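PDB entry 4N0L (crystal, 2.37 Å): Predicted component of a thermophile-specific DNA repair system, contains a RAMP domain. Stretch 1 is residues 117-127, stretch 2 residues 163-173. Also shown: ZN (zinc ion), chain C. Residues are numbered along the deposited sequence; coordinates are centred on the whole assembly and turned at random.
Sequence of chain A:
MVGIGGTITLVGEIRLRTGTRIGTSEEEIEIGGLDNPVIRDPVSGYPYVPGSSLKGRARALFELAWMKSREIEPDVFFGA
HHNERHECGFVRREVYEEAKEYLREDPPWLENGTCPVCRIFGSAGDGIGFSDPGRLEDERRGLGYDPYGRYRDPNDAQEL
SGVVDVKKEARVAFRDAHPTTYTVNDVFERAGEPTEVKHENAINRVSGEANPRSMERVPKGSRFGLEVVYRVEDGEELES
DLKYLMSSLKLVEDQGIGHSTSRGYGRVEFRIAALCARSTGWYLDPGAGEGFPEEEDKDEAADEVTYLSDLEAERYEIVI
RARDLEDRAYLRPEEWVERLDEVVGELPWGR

Stretch 1 117-127: VCRIFGSAGDG
Stretch 2 (163-173) VVDVKKEARVA

Stretch 1 enters as the end of a helix, residues 117 to 121, and leaves it at Gly122, whose phi/psi of 83/166 turns the chain into an extended path; Ser123 follows at -162/146. Stretch 2 runs antiparallel to it, mostly as irregular extended loop, becoming strand at Val172. The register pairs Ile120 with Arg171, Gly122 with Ala170 (CA to CA 3.7 Å), Gly125 with Lys167 and Asp126 with Asp165.

A single antiparallel bridge lies within this register: Ser123 N donates to Lys168 O at 3.1 Å, and Lys168 N to Ser123 O at 2.9 Å, both nearly straight. At the helix end, Ile120 O accepts from Val172 N at 3.3 Å and, weakly, from Arg171 N at 2.9 Å. The close approach at Gly122 leaves little room: an ideal CB would lie 3.1 Å from Ala170 N. Gly125 is stricter: at 140/-136 a CB would be jammed against the carbonyl O of Ala124, which by itself calls for glycine, and it would also sit 2.6 Å from Asp165 OD1.

Asp165, on a t rotamer (chi2 23°), takes a hydrogen bond at OD1 from Asp126 N at 2.7 Å. Asp126, also t, points toward stretch 2, and a water bridges its OD1, weakly, to Val164 O, 2.9 Å from each. Within stretch 1, Gly125 N donates to Ser123 OG at 3.2 Å, with Ser123 in t.

Near the helix, Val172 (m) points toward stretch 1, its CG1 3.8 Å from Ile120 CG2 and its CG2 3.9 Å from Phe121 CD1. Ile120 is m,t and Phe121 m. Arg119 (p,t,t) lays CG over one face of the Arg171 guanidinium, 3.9 Å from Arg171 NH1; Arg171 is m,t,t. Their like charges come close, Arg119 NE to Arg171 NH1 4.0 Å, but both guanidinium groups find hydrogen bonds elsewhere in the structure. Cys118 (m) binds zinc through SG at 2.3 Å.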

# COMPACT_ATOMS: atom_id res chain seq x y z
N VAL A 117 1.08 2.39 -10.02
CA VAL A 117 0.60 3.27 -8.96
C VAL A 117 -0.92 3.26 -8.84
O VAL A 117 -1.47 2.94 -7.79
CB VAL A 117 1.06 4.72 -9.18
CG1 VAL A 117 0.47 5.63 -8.10
CG2 VAL A 117 2.58 4.80 -9.19
N CYS A 118 -1.59 3.59 -9.94
CA CYS A 118 -3.03 3.77 -9.94
C CYS A 118 -3.80 2.44 -9.91
O CYS A 118 -4.86 2.36 -9.28
CB CYS A 118 -3.45 4.61 -11.15
SG CYS A 118 -2.88 6.34 -11.07
N ARG A 119 -3.30 1.42 -10.58
CA ARG A 119 -4.00 0.13 -10.62
C ARG A 119 -3.98 -0.56 -9.25
O ARG A 119 -4.90 -1.31 -8.91
CB ARG A 119 -3.41 -0.78 -11.70
CG ARG A 119 -2.18 -1.57 -11.26
CD ARG A 119 -1.39 -2.11 -12.44
NE ARG A 119 -0.29 -2.97 -12.00
CZ ARG A 119 0.81 -3.21 -12.70
NH1 ARG A 119 0.97 -2.66 -13.90
NH2 ARG A 119 1.75 -4.00 -12.20
N ILE A 120 -2.93 -0.31 -8.47
CA ILE A 120 -2.78 -0.91 -7.14
C ILE A 120 -3.43 -0.06 -6.05
O ILE A 120 -4.20 -0.56 -5.23
CB ILE A 120 -1.29 -1.13 -6.79
CG1 ILE A 120 -0.67 -2.20 -7.69
CG2 ILE A 120 -1.14 -1.54 -5.33
CD1 ILE A 120 0.83 -2.27 -7.59
N PHE A 121 -3.09 1.22 -6.03
CA PHE A 121 -3.52 2.10 -4.94
C PHE A 121 -4.73 2.96 -5.32
O PHE A 121 -5.12 3.86 -4.57
CB PHE A 121 -2.35 2.99 -4.51
CG PHE A 121 -1.19 2.23 -3.94
CD1 PHE A 121 -1.19 1.80 -2.62
CD2 PHE A 121 -0.08 1.93 -4.72
CE1 PHE A 121 -0.12 1.10 -2.09
CE2 PHE A 121 1.00 1.23 -4.20
CZ PHE A 121 0.98 0.81 -2.89
N GLY A 122 -5.32 2.68 -6.47
CA GLY A 122 -6.54 3.36 -6.88
C GLY A 122 -6.27 4.71 -7.51
O GLY A 122 -5.16 5.25 -7.43
N SER A 123 -7.30 5.26 -8.16
CA SER A 123 -7.19 6.57 -8.80
C SER A 123 -8.59 7.14 -9.05
O SER A 123 -9.52 6.39 -9.33
CB SER A 123 -6.42 6.46 -10.12
OG SER A 123 -6.40 7.70 -10.81
N ALA A 124 -8.72 8.46 -8.95
CA ALA A 124 -10.00 9.12 -9.20
C ALA A 124 -10.28 9.23 -10.70
O ALA A 124 -11.41 9.47 -11.11
CB ALA A 124 -10.02 10.49 -8.56
N GLY A 125 -9.24 9.04 -11.50
CA GLY A 125 -9.34 9.15 -12.94
C GLY A 125 -8.14 9.86 -13.54
O GLY A 125 -7.00 9.59 -13.15
N ASP A 126 -8.39 10.78 -14.47
CA ASP A 126 -7.31 11.53 -15.10
C ASP A 126 -6.99 12.78 -14.28
O ASP A 126 -7.15 13.91 -14.74
CB ASP A 126 -7.68 11.92 -16.53
CG ASP A 126 -6.52 12.54 -17.29
OD1 ASP A 126 -5.36 12.36 -16.87
OD2 ASP A 126 -6.77 13.21 -18.32
N GLY A 127 -6.54 12.56 -13.04
CA GLY A 127 -6.23 13.64 -12.13
C GLY A 127 -5.10 14.54 -12.60
O GLY A 127 -5.11 15.74 -12.35
N VAL A 163 -11.57 7.91 -22.95
CA VAL A 163 -10.87 6.64 -22.77
C VAL A 163 -10.10 6.56 -21.45
O VAL A 163 -10.21 5.58 -20.72
CB VAL A 163 -9.89 6.39 -23.93
CG1 VAL A 163 -9.22 5.03 -23.78
CG2 VAL A 163 -10.62 6.48 -25.26
N VAL A 164 -9.33 7.60 -21.14
CA VAL A 164 -8.35 7.53 -20.06
C VAL A 164 -8.78 8.23 -18.76
O VAL A 164 -7.95 8.48 -17.89
CB VAL A 164 -6.99 8.11 -20.50
CG1 VAL A 164 -6.48 7.38 -21.73
CG2 VAL A 164 -7.10 9.61 -20.77
N ASP A 165 -10.06 8.55 -18.64
CA ASP A 165 -10.54 9.23 -17.44
C ASP A 165 -11.58 8.38 -16.70
O ASP A 165 -12.73 8.79 -16.54
CB ASP A 165 -11.13 10.60 -17.80
CG ASP A 165 -11.47 11.44 -16.58
OD1 ASP A 165 -10.90 11.19 -15.50
OD2 ASP A 165 -12.33 12.34 -16.69
N VAL A 166 -11.17 7.20 -16.26
CA VAL A 166 -12.06 6.31 -15.53
C VAL A 166 -11.51 5.99 -14.14
O VAL A 166 -10.38 5.51 -14.01
CB VAL A 166 -12.28 4.99 -16.29
N LYS A 167 -12.30 6.27 -13.12
CA LYS A 167 -11.99 5.90 -11.74
C LYS A 167 -11.60 4.43 -11.61
O LYS A 167 -12.10 3.58 -12.35
CB LYS A 167 -13.19 6.19 -10.83
N LYS A 168 -10.70 4.13 -10.68
CA LYS A 168 -10.41 2.75 -10.33
C LYS A 168 -10.32 2.52 -8.83
O LYS A 168 -9.63 3.26 -8.12
CB LYS A 168 -9.11 2.28 -10.99
CG LYS A 168 -9.05 0.77 -11.17
CD LYS A 168 -7.68 0.22 -10.81
CE LYS A 168 -7.64 -1.29 -11.02
NZ LYS A 168 -8.61 -1.99 -10.14
N GLU A 169 -11.02 1.51 -8.35
CA GLU A 169 -10.90 1.09 -6.97
C GLU A 169 -9.56 0.41 -6.74
O GLU A 169 -9.13 -0.41 -7.54
CB GLU A 169 -12.05 0.14 -6.59
CG GLU A 169 -12.05 -0.27 -5.12
CD GLU A 169 -12.25 0.90 -4.18
OE1 GLU A 169 -12.90 1.89 -4.58
OE2 GLU A 169 -11.75 0.83 -3.04
N ALA A 170 -8.89 0.79 -5.65
CA ALA A 170 -7.61 0.20 -5.28
C ALA A 170 -7.68 -1.31 -5.16
O ALA A 170 -8.66 -1.86 -4.65
CB ALA A 170 -7.12 0.81 -3.96
N ARG A 171 -6.64 -1.99 -5.63
CA ARG A 171 -6.52 -3.43 -5.48
C ARG A 171 -6.10 -3.83 -4.06
O ARG A 171 -6.26 -4.98 -3.66
CB ARG A 171 -5.52 -4.00 -6.49
CG ARG A 171 -6.12 -4.21 -7.87
CD ARG A 171 -5.07 -4.65 -8.88
NE ARG A 171 -5.58 -4.57 -10.24
CZ ARG A 171 -4.87 -4.82 -11.33
NH1 ARG A 171 -3.59 -5.18 -11.22
NH2 ARG A 171 -5.42 -4.72 -12.53
N VAL A 172 -5.55 -2.87 -3.31
CA VAL A 172 -5.11 -3.16 -1.95
C VAL A 172 -5.93 -2.43 -0.90
O VAL A 172 -6.36 -1.29 -1.10
CB VAL A 172 -3.61 -2.80 -1.74
CG1 VAL A 172 -2.73 -3.69 -2.60
CG2 VAL A 172 -3.36 -1.33 -2.03
N ALA A 173 -6.18 -3.11 0.21
CA ALA A 173 -6.84 -2.51 1.35
C ALA A 173 -6.09 -2.86 2.63
O ALA A 173 -5.75 -4.02 2.86
CB ALA A 173 -8.29 -2.97 1.44
ZN ZN C . -1.25 6.31 -12.74
O HOH W 1 -5.24 9.58 -17.54